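Local coordinates for uncharacterized protein (Mycobacterium avium subsp. paratuberculosis, PDB 4R9Z), which probably hydrolyses fatty acyl-CoA thioesters to free fatty acid and coenzyme A, using a double hot-dog fold, at residues B[23-28]-B[50-55]; B[58-63]-B[87-92]; B[163-168]-B[173-178]; B[190-195]-B[224-229]; B[198-203]-B[217-222]. One frame throughout, in Å; residues are numbered along the deposited sequence.

Interaction 1. Residues B[23-28]-B[50-55]; sequences WRFVGQ and ASRTAA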
# COMPACT_ATOMS: atom_id res chain seq x y z
N TRP B 23 16.34 19.04 3.75
CA TRP B 23 15.67 17.77 3.54
C TRP B 23 16.02 16.75 4.62
O TRP B 23 15.96 15.54 4.38
CB TRP B 23 16.01 17.20 2.17
CG TRP B 23 15.66 18.10 1.03
CD1 TRP B 23 16.50 18.94 0.37
CD2 TRP B 23 14.38 18.26 0.42
NE1 TRP B 23 15.83 19.61 -0.62
CE2 TRP B 23 14.51 19.21 -0.60
CE3 TRP B 23 13.12 17.68 0.65
CZ2 TRP B 23 13.45 19.60 -1.41
CZ3 TRP B 23 12.06 18.08 -0.15
CH2 TRP B 23 12.23 19.03 -1.16
N ARG B 24 16.38 17.23 5.80
CA ARG B 24 16.92 16.32 6.81
C ARG B 24 16.43 16.67 8.20
O ARG B 24 16.37 17.84 8.58
CB ARG B 24 18.44 16.32 6.75
CG ARG B 24 18.99 15.59 5.53
CD ARG B 24 20.48 15.36 5.62
NE ARG B 24 21.02 14.95 4.32
CZ ARG B 24 21.17 13.69 3.94
NH1 ARG B 24 20.83 12.69 4.75
NH2 ARG B 24 21.67 13.42 2.74
N PHE B 25 16.06 15.63 8.93
CA PHE B 25 15.47 15.76 10.26
C PHE B 25 16.04 14.68 11.17
O PHE B 25 16.51 13.64 10.70
CB PHE B 25 13.94 15.63 10.21
CG PHE B 25 13.28 16.56 9.24
CD1 PHE B 25 13.17 16.23 7.90
CD2 PHE B 25 12.75 17.76 9.67
CE1 PHE B 25 12.56 17.08 7.01
CE2 PHE B 25 12.13 18.62 8.78
CZ PHE B 25 12.04 18.28 7.45
N VAL B 26 15.99 14.93 12.47
CA VAL B 26 16.35 13.91 13.44
C VAL B 26 15.17 13.69 14.36
O VAL B 26 14.54 14.65 14.82
CB VAL B 26 17.61 14.30 14.25
CG1 VAL B 26 18.07 13.15 15.13
CG2 VAL B 26 18.74 14.73 13.31
N GLY B 27 14.83 12.43 14.60
CA GLY B 27 13.69 12.09 15.43
C GLY B 27 14.11 11.34 16.67
O GLY B 27 14.83 10.34 16.60
N GLN B 28 13.67 11.83 17.82
CA GLN B 28 14.07 11.21 19.08
C GLN B 28 13.21 9.99 19.33
O GLN B 28 12.01 9.98 19.04
CB GLN B 28 13.96 12.20 20.24
CG GLN B 28 15.04 13.27 20.24
CD GLN B 28 16.44 12.71 20.04
OE1 GLN B 28 16.78 11.64 20.55
NE2 GLN B 28 17.25 13.42 19.27
N ALA B 50 8.28 14.18 5.74
CA ALA B 50 7.80 14.46 4.40
C ALA B 50 6.85 15.65 4.38
O ALA B 50 6.98 16.55 3.55
CB ALA B 50 7.11 13.23 3.82
N SER B 51 5.90 15.66 5.31
CA SER B 51 4.88 16.70 5.38
C SER B 51 5.47 18.10 5.54
O SER B 51 4.96 19.05 4.96
CB SER B 51 3.91 16.41 6.52
OG SER B 51 3.36 15.12 6.40
N ARG B 52 6.51 18.22 6.35
CA ARG B 52 7.17 19.50 6.59
C ARG B 52 7.95 20.02 5.39
O ARG B 52 8.30 21.20 5.34
CB ARG B 52 8.10 19.40 7.81
CG ARG B 52 7.34 19.28 9.12
CD ARG B 52 8.25 19.02 10.30
NE ARG B 52 9.15 20.14 10.57
CZ ARG B 52 9.99 20.18 11.59
NH1 ARG B 52 10.05 19.16 12.44
NH2 ARG B 52 10.78 21.23 11.77
N THR B 53 8.23 19.14 4.42
CA THR B 53 8.87 19.55 3.17
C THR B 53 7.83 19.78 2.08
O THR B 53 8.18 20.05 0.94
CB THR B 53 9.88 18.51 2.65
OG1 THR B 53 9.20 17.35 2.15
CG2 THR B 53 10.88 18.13 3.74
N ALA B 54 6.56 19.59 2.42
CA ALA B 54 5.47 19.90 1.50
C ALA B 54 4.67 21.07 2.06
O ALA B 54 3.95 20.93 3.05
CB ALA B 54 4.59 18.69 1.29
N ALA B 55 4.73 22.20 1.37
CA ALA B 55 4.27 23.46 1.95
C ALA B 55 2.76 23.57 1.98
O ALA B 55 2.12 23.77 0.95
CB ALA B 55 4.87 24.62 1.18
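The backbones come nearest at W23 and T53, whose CA atoms are 7.0 Å apart, where the lead-in to the short strand 24-27 passes the C-terminal end of helix 39-52. This is one flank of the N-terminal hot-dog, a long helix laid against a curved antiparallel sheet. Residues 24-27 belong to the sheet, and W23 and F25 are hydrogen-bonded through their backbones to V80 and F78 of strand 76-85. No hydrogen bond links 23-28 to 50-55; side chains make the join.

F25 points toward the helix end and brings its ring up against both R52 and T53. The methyl CG2 of T53 meets the ring at its edge, in plane, 3.8 Å from F25 CE1. R52 bends at its third torsion (chi3 65°) and turns one guanidinium face to F25, with CE2 of F25 3.8 Å above the centre of that plane. Ring and guanidinium are tilted 58° to each other, far from a parallel stack, and R52 NH1 is held by L17 O. W23, two residues earlier, also reaches T53, the two side chains crossing at about a right angle with W23 CZ3 3.6 Å from T53 CB.

The hydroxyl of T53, tucked between its own backbone N and carbonyl carbon (chi1 72°), folds back on the helix: OG1 donates to A50 O at 2.7 Å and accepts a hydrogen bond from NE of R92.

Interaction 2. Residues B[58-63]-B[87-92]; sequences EPHSVH and RTFSAR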
# COMPACT_ATOMS: atom_id res chain seq x y z
N GLU B 58 -1.53 18.42 2.69
CA GLU B 58 -1.80 17.29 3.58
C GLU B 58 -1.58 15.95 2.88
O GLU B 58 -1.81 15.82 1.67
CB GLU B 58 -3.23 17.38 4.12
CG GLU B 58 -3.42 18.47 5.15
CD GLU B 58 -4.88 18.80 5.38
OE1 GLU B 58 -5.64 17.89 5.79
OE2 GLU B 58 -5.27 19.96 5.14
N PRO B 59 -1.14 14.93 3.64
CA PRO B 59 -0.92 13.61 3.06
C PRO B 59 -2.23 12.89 2.80
O PRO B 59 -3.11 12.85 3.67
CB PRO B 59 -0.10 12.88 4.12
CG PRO B 59 -0.45 13.56 5.39
CD PRO B 59 -0.74 14.99 5.06
N HIS B 60 -2.38 12.33 1.60
CA HIS B 60 -3.57 11.56 1.31
C HIS B 60 -3.24 10.07 1.25
O HIS B 60 -4.14 9.23 1.27
CB HIS B 60 -4.22 12.05 0.02
CG HIS B 60 -3.38 11.85 -1.20
ND1 HIS B 60 -3.35 10.66 -1.89
CD2 HIS B 60 -2.54 12.70 -1.85
CE1 HIS B 60 -2.53 10.78 -2.93
NE2 HIS B 60 -2.03 12.00 -2.93
N SER B 61 -1.95 9.74 1.17
CA SER B 61 -1.52 8.35 1.28
C SER B 61 -0.04 8.24 1.62
O SER B 61 0.73 9.16 1.41
CB SER B 61 -1.81 7.57 -0.02
OG SER B 61 -1.10 8.09 -1.12
N VAL B 62 0.35 7.08 2.14
CA VAL B 62 1.73 6.83 2.54
C VAL B 62 2.00 5.32 2.58
O VAL B 62 1.19 4.54 3.07
CB VAL B 62 2.05 7.48 3.92
CG1 VAL B 62 1.08 7.01 4.99
CG2 VAL B 62 3.49 7.18 4.34
N HIS B 63 3.15 4.93 2.06
CA HIS B 63 3.54 3.53 2.04
C HIS B 63 4.89 3.38 2.71
O HIS B 63 5.86 4.01 2.30
CB HIS B 63 3.58 3.01 0.60
CG HIS B 63 2.29 3.18 -0.13
ND1 HIS B 63 1.28 2.25 -0.09
CD2 HIS B 63 1.83 4.19 -0.90
CE1 HIS B 63 0.26 2.67 -0.81
NE2 HIS B 63 0.57 3.85 -1.32
N ARG B 87 1.64 21.36 -9.48
CA ARG B 87 0.58 22.32 -9.20
C ARG B 87 -0.44 21.76 -8.21
O ARG B 87 -0.94 22.48 -7.35
CB ARG B 87 -0.10 22.71 -10.52
CG ARG B 87 -1.35 23.56 -10.38
CD ARG B 87 -1.11 24.85 -9.62
NE ARG B 87 -2.36 25.57 -9.41
CZ ARG B 87 -2.53 26.55 -8.54
NH1 ARG B 87 -1.52 26.95 -7.78
NH2 ARG B 87 -3.71 27.14 -8.42
N THR B 88 -0.72 20.47 -8.33
CA THR B 88 -1.73 19.84 -7.49
C THR B 88 -1.10 18.91 -6.46
O THR B 88 -1.38 19.00 -5.27
CB THR B 88 -2.74 19.02 -8.33
OG1 THR B 88 -3.19 19.80 -9.45
CG2 THR B 88 -3.93 18.62 -7.49
N PHE B 89 -0.23 18.03 -6.93
CA PHE B 89 0.32 16.96 -6.10
C PHE B 89 1.78 17.16 -5.69
O PHE B 89 2.57 17.79 -6.40
CB PHE B 89 0.21 15.62 -6.83
CG PHE B 89 -1.18 15.04 -6.83
CD1 PHE B 89 -1.66 14.35 -5.73
CD2 PHE B 89 -1.99 15.19 -7.95
CE1 PHE B 89 -2.93 13.82 -5.74
CE2 PHE B 89 -3.27 14.66 -7.96
CZ PHE B 89 -3.74 13.97 -6.85
N SER B 90 2.12 16.58 -4.55
CA SER B 90 3.50 16.45 -4.13
C SER B 90 3.77 14.99 -3.77
O SER B 90 2.88 14.27 -3.32
CB SER B 90 3.79 17.35 -2.93
OG SER B 90 3.68 18.72 -3.27
N ALA B 91 5.01 14.56 -3.98
CA ALA B 91 5.42 13.21 -3.60
C ALA B 91 6.77 13.27 -2.90
O ALA B 91 7.64 14.05 -3.27
CB ALA B 91 5.49 12.31 -4.81
N ARG B 92 6.93 12.45 -1.86
CA ARG B 92 8.18 12.41 -1.11
C ARG B 92 8.66 10.99 -0.87
O ARG B 92 7.87 10.06 -0.77
CB ARG B 92 8.02 13.13 0.24
CG ARG B 92 7.61 14.58 0.11
CD ARG B 92 8.72 15.40 -0.52
NE ARG B 92 8.40 16.82 -0.55
CZ ARG B 92 8.02 17.47 -1.64
NH1 ARG B 92 7.93 16.82 -2.79
NH2 ARG B 92 7.74 18.77 -1.59
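F89 is where segment 87-92 first reaches 58-63, and its partner is H60. Its ring swings to the histidine with CG beside the backbone N (chi1 -76°), and CE1 of F89 comes 3.5 Å from NE2 of H60, which lies at the edge of the phenyl ring, near its plane. The neighbouring CD1 of F89 is 3.7 Å from that same NE2 of H60. The centroids of the two rings are 5.5 Å apart and the planes 71° to each other, a slanted meeting of two buried rings, and the side chains as a whole cross at about a right angle. Polar partners hold the imidazole from both nitrogens: NE2 is hydrogen-bonded to S109 OG, and ND1 to E270 OE2 of the second subunit, which should fix the ring's rotation. F89 also meets Y272 of the second subunit edge-to-face.

Strand 101-111, which carries S109, runs between the two strands of this contact in the hot-dog sheet, so H60 and F89 reach each other across an intervening strand. H60 is also the corner where the chain turns. Past F89 the second segment moves on through S90 and A91 without touching 58-63. At R92 the side chain curls back, NH1 donating to A91 O at 2.8 Å from above the carbonyl plane and pairing with D82 in a salt bridge.

Interaction 3. Residues B[163-168]-B[173-178]; sequences TIETET and RVPMWW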
# COMPACT_ATOMS: atom_id res chain seq x y z
N THR B 163 -11.93 -2.39 23.34
CA THR B 163 -12.04 -3.44 22.34
C THR B 163 -13.49 -3.93 22.38
O THR B 163 -13.96 -4.48 23.37
CB THR B 163 -11.02 -4.58 22.58
OG1 THR B 163 -11.35 -5.71 21.76
CG2 THR B 163 -11.00 -5.01 24.05
N ILE B 164 -14.19 -3.69 21.28
CA ILE B 164 -15.64 -3.87 21.22
C ILE B 164 -16.09 -5.32 21.18
O ILE B 164 -16.92 -5.74 21.99
CB ILE B 164 -16.22 -3.18 19.98
CG1 ILE B 164 -15.91 -1.68 20.02
CG2 ILE B 164 -17.71 -3.44 19.85
CD1 ILE B 164 -16.22 -0.98 18.73
N GLU B 165 -15.54 -6.08 20.25
CA GLU B 165 -15.96 -7.46 20.04
C GLU B 165 -14.82 -8.26 19.43
O GLU B 165 -13.95 -7.71 18.75
CB GLU B 165 -17.21 -7.49 19.17
CG GLU B 165 -17.01 -7.02 17.74
CD GLU B 165 -18.30 -6.99 16.95
OE1 GLU B 165 -19.38 -7.02 17.58
OE2 GLU B 165 -18.24 -6.92 15.71
N THR B 166 -14.82 -9.57 19.68
CA THR B 166 -13.68 -10.40 19.29
C THR B 166 -14.03 -11.72 18.63
O THR B 166 -14.92 -12.45 19.07
CB THR B 166 -12.80 -10.70 20.52
OG1 THR B 166 -12.37 -9.47 21.11
CG2 THR B 166 -11.58 -11.52 20.14
N GLU B 167 -13.33 -12.01 17.55
CA GLU B 167 -13.31 -13.33 16.96
C GLU B 167 -11.86 -13.63 16.58
O GLU B 167 -11.11 -12.72 16.21
CB GLU B 167 -14.25 -13.40 15.75
CG GLU B 167 -13.77 -12.61 14.56
CD GLU B 167 -14.75 -12.65 13.40
OE1 GLU B 167 -15.81 -13.30 13.55
OE2 GLU B 167 -14.46 -12.05 12.35
N THR B 168 -11.44 -14.89 16.70
CA THR B 168 -10.06 -15.26 16.39
C THR B 168 -9.93 -16.07 15.10
O THR B 168 -8.84 -16.20 14.55
CB THR B 168 -9.43 -16.05 17.54
OG1 THR B 168 -10.12 -17.30 17.70
CG2 THR B 168 -9.52 -15.25 18.83
N ARG B 173 -12.11 -10.33 12.82
CA ARG B 173 -12.48 -8.95 13.10
C ARG B 173 -12.40 -8.60 14.59
O ARG B 173 -13.08 -9.22 15.41
CB ARG B 173 -13.88 -8.64 12.60
CG ARG B 173 -14.01 -8.53 11.10
CD ARG B 173 -15.38 -7.98 10.75
NE ARG B 173 -15.60 -6.67 11.35
CZ ARG B 173 -16.80 -6.18 11.66
NH1 ARG B 173 -17.89 -6.90 11.43
NH2 ARG B 173 -16.91 -4.97 12.20
N VAL B 174 -11.57 -7.63 14.94
CA VAL B 174 -11.50 -7.14 16.31
C VAL B 174 -11.55 -5.61 16.31
O VAL B 174 -10.54 -4.94 16.54
CB VAL B 174 -10.23 -7.61 17.04
CG1 VAL B 174 -10.37 -7.40 18.54
CG2 VAL B 174 -9.93 -9.06 16.74
N PRO B 175 -12.74 -5.04 16.05
CA PRO B 175 -12.89 -3.58 16.00
C PRO B 175 -12.78 -2.95 17.38
O PRO B 175 -13.11 -3.59 18.38
CB PRO B 175 -14.29 -3.40 15.41
CG PRO B 175 -15.02 -4.62 15.84
CD PRO B 175 -14.01 -5.73 15.74
N MET B 176 -12.32 -1.70 17.44
CA MET B 176 -12.09 -1.05 18.72
C MET B 176 -12.47 0.42 18.70
O MET B 176 -12.49 1.05 17.64
CB MET B 176 -10.62 -1.18 19.12
CG MET B 176 -9.70 -0.29 18.30
SD MET B 176 -7.95 -0.63 18.55
CE MET B 176 -7.81 -0.53 20.32
N TRP B 177 -12.76 0.96 19.88
CA TRP B 177 -12.87 2.40 20.04
C TRP B 177 -11.53 2.89 20.57
O TRP B 177 -10.94 2.25 21.43
CB TRP B 177 -13.97 2.79 21.02
CG TRP B 177 -15.36 2.61 20.51
CD1 TRP B 177 -16.26 1.66 20.90
CD2 TRP B 177 -16.02 3.40 19.52
NE1 TRP B 177 -17.44 1.82 20.22
CE2 TRP B 177 -17.32 2.88 19.36
CE3 TRP B 177 -15.64 4.51 18.76
CZ2 TRP B 177 -18.23 3.42 18.46
CZ3 TRP B 177 -16.55 5.04 17.87
CH2 TRP B 177 -17.83 4.50 17.73
N TRP B 178 -11.07 4.02 20.07
CA TRP B 178 -9.85 4.60 20.61
C TRP B 178 -9.90 6.12 20.55
O TRP B 178 -10.58 6.71 19.70
CB TRP B 178 -8.62 4.09 19.85
CG TRP B 178 -8.35 4.82 18.58
CD1 TRP B 178 -8.96 4.61 17.37
CD2 TRP B 178 -7.43 5.89 18.39
NE1 TRP B 178 -8.46 5.49 16.44
CE2 TRP B 178 -7.51 6.28 17.04
CE3 TRP B 178 -6.52 6.55 19.23
CZ2 TRP B 178 -6.74 7.31 16.51
CZ3 TRP B 178 -5.75 7.57 18.71
CH2 TRP B 178 -5.86 7.94 17.36
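I164 and P175 are joined by a backbone hydrogen bond, I164 N to P175 O at 3.1 Å. At the far end of the contact E167 reaches across to the other backbone: its OE2 accepts from R173 N at 2.9 Å through the anti lone pair, the one away from OE1. The carboxylate gets there because CG sits between the backbone N and the carbonyl carbon (chi1 70°) and the chain beyond is extended. Between these bonds, CG of E165 rests on the pyrrolidine of P175, 3.7 Å from its CG, and V174 CA makes a C-H...O contact with E165 O at 3.5 Å. E165 OE2 lies over the guanidinium face of R173, 4.2 Å from its NH2; that is too far for a salt bridge and no N-H points at the oxygen, so the charges attract at most through space. Beyond the backbone bond, CD1 of I164 lies over one face of the W177 indole, 3.4 Å from its CD1.

The two segments are the loop-side arms of a beta hairpin on the rim of the second hot-dog, running 171° apart. T163 and M176, their CA atoms 4.3 Å apart, form an antiparallel non-hydrogen-bonded pair where strands 159-163 and 176-180 meet.

Second-shell residues set these groups in place. W177 is held by a hydrogen bond from NE1 to P130 O and by an edge-to-face meeting with F237. R173 NH2 makes a salt bridge with D239.

Interaction 4. Residues B[190-195]-B[224-229]; sequences LTASLV and VWFHGR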
# COMPACT_ATOMS: atom_id res chain seq x y z
N LEU B 190 -0.31 16.89 12.05
CA LEU B 190 0.04 16.13 13.25
C LEU B 190 -1.00 15.05 13.52
O LEU B 190 -0.66 13.94 13.93
CB LEU B 190 0.18 17.05 14.47
CG LEU B 190 0.59 16.38 15.78
CD1 LEU B 190 1.82 15.52 15.58
CD2 LEU B 190 0.86 17.42 16.86
N THR B 191 -2.26 15.40 13.31
CA THR B 191 -3.37 14.47 13.48
C THR B 191 -3.26 13.27 12.53
O THR B 191 -3.50 12.13 12.93
CB THR B 191 -4.72 15.18 13.26
OG1 THR B 191 -4.89 16.18 14.27
CG2 THR B 191 -5.87 14.19 13.35
N ALA B 192 -2.90 13.54 11.28
CA ALA B 192 -2.78 12.48 10.29
C ALA B 192 -1.68 11.49 10.68
O ALA B 192 -1.85 10.28 10.56
CB ALA B 192 -2.50 13.06 8.93
N SER B 193 -0.55 12.01 11.17
CA SER B 193 0.55 11.14 11.56
C SER B 193 0.18 10.32 12.79
O SER B 193 0.63 9.19 12.95
CB SER B 193 1.82 11.94 11.83
OG SER B 193 1.66 12.80 12.95
N LEU B 194 -0.66 10.89 13.65
CA LEU B 194 -1.09 10.19 14.85
C LEU B 194 -2.07 9.09 14.50
O LEU B 194 -2.07 8.02 15.10
CB LEU B 194 -1.72 11.15 15.85
CG LEU B 194 -0.74 12.04 16.62
CD1 LEU B 194 -1.49 13.16 17.31
CD2 LEU B 194 0.03 11.20 17.63
N VAL B 195 -2.91 9.37 13.51
CA VAL B 195 -3.78 8.36 12.95
C VAL B 195 -2.94 7.21 12.40
O VAL B 195 -3.15 6.05 12.76
CB VAL B 195 -4.67 8.92 11.84
CG1 VAL B 195 -5.28 7.79 11.04
CG2 VAL B 195 -5.74 9.80 12.45
N VAL B 224 -1.34 3.49 4.33
CA VAL B 224 -2.51 4.25 4.76
C VAL B 224 -3.03 5.15 3.64
O VAL B 224 -2.28 5.90 3.04
CB VAL B 224 -2.22 5.12 5.98
CG1 VAL B 224 -3.49 5.81 6.45
CG2 VAL B 224 -1.64 4.29 7.10
N TRP B 225 -4.34 5.10 3.39
CA TRP B 225 -4.97 6.03 2.48
C TRP B 225 -5.94 6.91 3.26
O TRP B 225 -6.89 6.42 3.88
CB TRP B 225 -5.70 5.29 1.36
CG TRP B 225 -4.79 4.43 0.53
CD1 TRP B 225 -4.19 4.76 -0.64
CD2 TRP B 225 -4.37 3.09 0.84
NE1 TRP B 225 -3.42 3.71 -1.10
CE2 TRP B 225 -3.52 2.68 -0.20
CE3 TRP B 225 -4.63 2.21 1.89
CZ2 TRP B 225 -2.93 1.42 -0.23
CZ3 TRP B 225 -4.05 0.96 1.86
CH2 TRP B 225 -3.21 0.58 0.81
N PHE B 226 -5.72 8.21 3.25
CA PHE B 226 -6.52 9.13 4.01
C PHE B 226 -7.75 9.55 3.28
O PHE B 226 -7.73 9.73 2.10
CB PHE B 226 -5.71 10.33 4.40
CG PHE B 226 -4.57 10.01 5.31
CD1 PHE B 226 -4.75 9.88 6.65
CD2 PHE B 226 -3.32 9.86 4.80
CE1 PHE B 226 -3.71 9.60 7.46
CE2 PHE B 226 -2.27 9.57 5.61
CZ PHE B 226 -2.46 9.45 6.95
N HIS B 227 -8.83 9.71 4.00
CA HIS B 227 -10.09 10.03 3.41
C HIS B 227 -10.59 11.37 3.89
O HIS B 227 -10.72 12.30 3.14
CB HIS B 227 -11.08 8.94 3.75
CG HIS B 227 -12.39 9.07 3.06
ND1 HIS B 227 -13.47 9.69 3.64
CD2 HIS B 227 -12.81 8.64 1.86
CE1 HIS B 227 -14.49 9.65 2.82
NE2 HIS B 227 -14.11 9.01 1.73
N GLY B 228 -10.86 11.45 5.17
CA GLY B 228 -11.43 12.61 5.75
C GLY B 228 -10.56 12.96 6.89
O GLY B 228 -9.71 12.21 7.24
N ARG B 229 -10.74 14.14 7.44
CA ARG B 229 -9.88 14.60 8.52
C ARG B 229 -10.34 14.07 9.87
O ARG B 229 -11.52 14.13 10.22
CB ARG B 229 -9.83 16.13 8.52
CG ARG B 229 -8.45 16.67 8.76
CD ARG B 229 -8.42 18.17 8.61
NE ARG B 229 -8.45 18.55 7.20
CZ ARG B 229 -8.30 19.79 6.75
NH1 ARG B 229 -8.08 20.78 7.60
NH2 ARG B 229 -8.35 20.03 5.45
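F226 pushes its ring against the flank of helix 188-201, overlapping A192 with the CE1 and CZ side. CE1 of F226 is 3.9 Å from A192 CB and 3.7 Å from A192 O, the carbonyl oxygen lying at the ring edge near its plane. One turn further along, V195 adds a looser contact, its CG1 4.3 Å from F226 CE1. Nothing polar is exchanged across the pair of segments; the F226 ring makes every close contact between them. F226 CG lies beside its own backbone N (chi1 -64°), which sends the ring toward the helix, and V224 of the same strand backs it, with CG1 over one face of the ring near the rim.

The helix keeps its regular bonding here. V195 N reaches T191 O at 2.9 Å, and L190 O takes two donors from one face of its carbonyl plane, L194 N and the hydroxyl of S193.

Such packing of a helix on the inner side of a curved sheet is the core of the hot-dog fold, in this case the second of the two. Strand 218-226 lies between strands 58-66 and 263-272: V224 bonds to V62 through the backbone and W225 to T266. V195 also packs on C265 and A192 on P59, while L190 and L194 touch L12 and L15 of helix 8-15. On the opposite side of the strand W225 packs on K268 of the second subunit.

Interaction 5. Residues B[198-203]-B[217-222]; sequences MSAVTL and SAQRDH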
# COMPACT_ATOMS: atom_id res chain seq x y z
N MET B 198 -1.19 5.21 15.28
CA MET B 198 -2.04 4.27 15.99
C MET B 198 -2.54 3.15 15.07
O MET B 198 -2.67 2.00 15.50
CB MET B 198 -3.22 5.02 16.64
CG MET B 198 -4.59 4.70 16.09
SD MET B 198 -5.32 3.24 16.84
CE MET B 198 -4.71 3.40 18.51
N SER B 199 -2.80 3.48 13.81
CA SER B 199 -3.28 2.50 12.83
C SER B 199 -2.30 1.35 12.66
O SER B 199 -2.70 0.24 12.31
CB SER B 199 -3.51 3.17 11.48
OG SER B 199 -2.28 3.49 10.85
N ALA B 200 -1.02 1.63 12.87
CA ALA B 200 0.01 0.62 12.71
C ALA B 200 0.19 -0.26 13.95
O ALA B 200 0.25 -1.48 13.84
CB ALA B 200 1.33 1.28 12.34
N VAL B 201 0.29 0.37 15.12
CA VAL B 201 0.65 -0.36 16.35
C VAL B 201 -0.45 -1.28 16.89
O VAL B 201 -0.17 -2.20 17.65
CB VAL B 201 1.05 0.61 17.48
CG1 VAL B 201 2.25 1.44 17.07
CG2 VAL B 201 -0.12 1.51 17.86
N THR B 202 -1.70 -1.04 16.49
CA THR B 202 -2.82 -1.84 16.99
C THR B 202 -3.18 -2.99 16.06
O THR B 202 -4.09 -3.77 16.33
CB THR B 202 -4.07 -0.99 17.21
OG1 THR B 202 -4.44 -0.35 15.98
CG2 THR B 202 -3.81 0.04 18.28
N LEU B 203 -2.49 -3.08 14.95
CA LEU B 203 -2.88 -3.97 13.89
C LEU B 203 -2.24 -5.33 13.90
O LEU B 203 -2.52 -6.13 13.07
CB LEU B 203 -2.68 -3.29 12.56
CG LEU B 203 -3.77 -3.58 11.57
CD1 LEU B 203 -5.09 -3.30 12.21
CD2 LEU B 203 -3.61 -2.75 10.33
N SER B 217 6.64 -11.52 16.12
CA SER B 217 6.36 -11.00 14.79
C SER B 217 7.15 -9.73 14.52
O SER B 217 7.61 -9.06 15.44
CB SER B 217 4.86 -10.72 14.63
OG SER B 217 4.46 -9.57 15.34
N ALA B 218 7.29 -9.39 13.24
CA ALA B 218 7.87 -8.12 12.84
C ALA B 218 7.03 -7.53 11.72
O ALA B 218 6.64 -8.23 10.79
CB ALA B 218 9.31 -8.29 12.41
N GLN B 219 6.73 -6.24 11.82
CA GLN B 219 5.98 -5.58 10.77
C GLN B 219 6.90 -5.37 9.58
O GLN B 219 8.05 -4.98 9.76
CB GLN B 219 5.40 -4.26 11.27
CG GLN B 219 4.74 -4.38 12.63
CD GLN B 219 3.82 -3.22 12.96
OE1 GLN B 219 4.11 -2.07 12.63
NE2 GLN B 219 2.70 -3.52 13.61
N ARG B 220 6.40 -5.62 8.38
CA ARG B 220 7.22 -5.51 7.18
C ARG B 220 6.86 -4.26 6.38
O ARG B 220 7.73 -3.53 5.93
CB ARG B 220 7.07 -6.76 6.32
CG ARG B 220 7.90 -6.73 5.05
CD ARG B 220 9.36 -6.47 5.34
NE ARG B 220 10.18 -6.62 4.14
CZ ARG B 220 11.51 -6.54 4.13
NH1 ARG B 220 12.17 -6.30 5.26
NH2 ARG B 220 12.19 -6.70 3.01
N ASP B 221 5.56 -4.01 6.22
CA ASP B 221 5.14 -2.76 5.61
C ASP B 221 3.78 -2.28 6.12
O ASP B 221 2.98 -3.06 6.65
CB ASP B 221 5.14 -2.87 4.07
CG ASP B 221 4.31 -4.03 3.54
OD1 ASP B 221 4.80 -5.18 3.57
OD2 ASP B 221 3.20 -3.78 3.04
N HIS B 222 3.55 -0.98 5.96
CA HIS B 222 2.32 -0.33 6.41
C HIS B 222 1.86 0.66 5.35
O HIS B 222 2.66 1.44 4.84
CB HIS B 222 2.56 0.39 7.73
CG HIS B 222 1.32 0.97 8.34
ND1 HIS B 222 0.34 0.20 8.93
CD2 HIS B 222 0.89 2.25 8.43
CE1 HIS B 222 -0.63 0.98 9.37
NE2 HIS B 222 -0.32 2.23 9.08
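H222 runs from its CB straight at helix 188-201, with CG trans to the backbone N (chi1 -174°), so that the imidazole meets A200 and then S199. CG is the first ring atom along the way, 4.0 Å from CB of A200. That methyl sits over the middle of the ring, 3.7 Å from the H222 centroid and 13° off the normal, a CH-pi contact. ND1 is hydrogen-bonded, weakly, to Q269 NE2. CE1 lies 3.4 Å from A200 CA, and NE2, at the tip, donates to S199 OG at 2.9 Å with the oxygen close to the ring plane. S199 OG in turn bonds to A196 O, so the hydroxyl is held from two directions.

In this second hot-dog the strand carries a classic beta bulge: R220 and D221 both face E270. The extra residue is consistent with Q219 and H222, three positions apart, both pointing at the helix, while D221 reaches H63 and W225 of the second subunit. Q219 NE2 donates to A200 O at 3.2 Å in a fairly straight bond (162°), but from well above the carbonyl plane. Q269 NE2 is a second donor to that same oxygen.

How the interactions relate
From the N terminus, interaction 1 closes the first loop, bringing the end of helix 39-52 back to strand 24-27. Interaction 2 follows in series and reaches across the first hot-dog's sheet; R92 of interaction 2 reaches T53 of interaction 1. Interaction 3 is a short hairpin closure on the far side of the chain's centre from both. Interaction 4 then spans from helix 188-201 to the end of strand 218-226, and interaction 5, using the same helix and strand, falls wholly within that span. No loops cross. Strands 58-66 and 218-226 are neighbours, so interactions 2 and 4 meet at the junction of the two hot-dogs; W178 packs on M198 to join interactions 3 and 5.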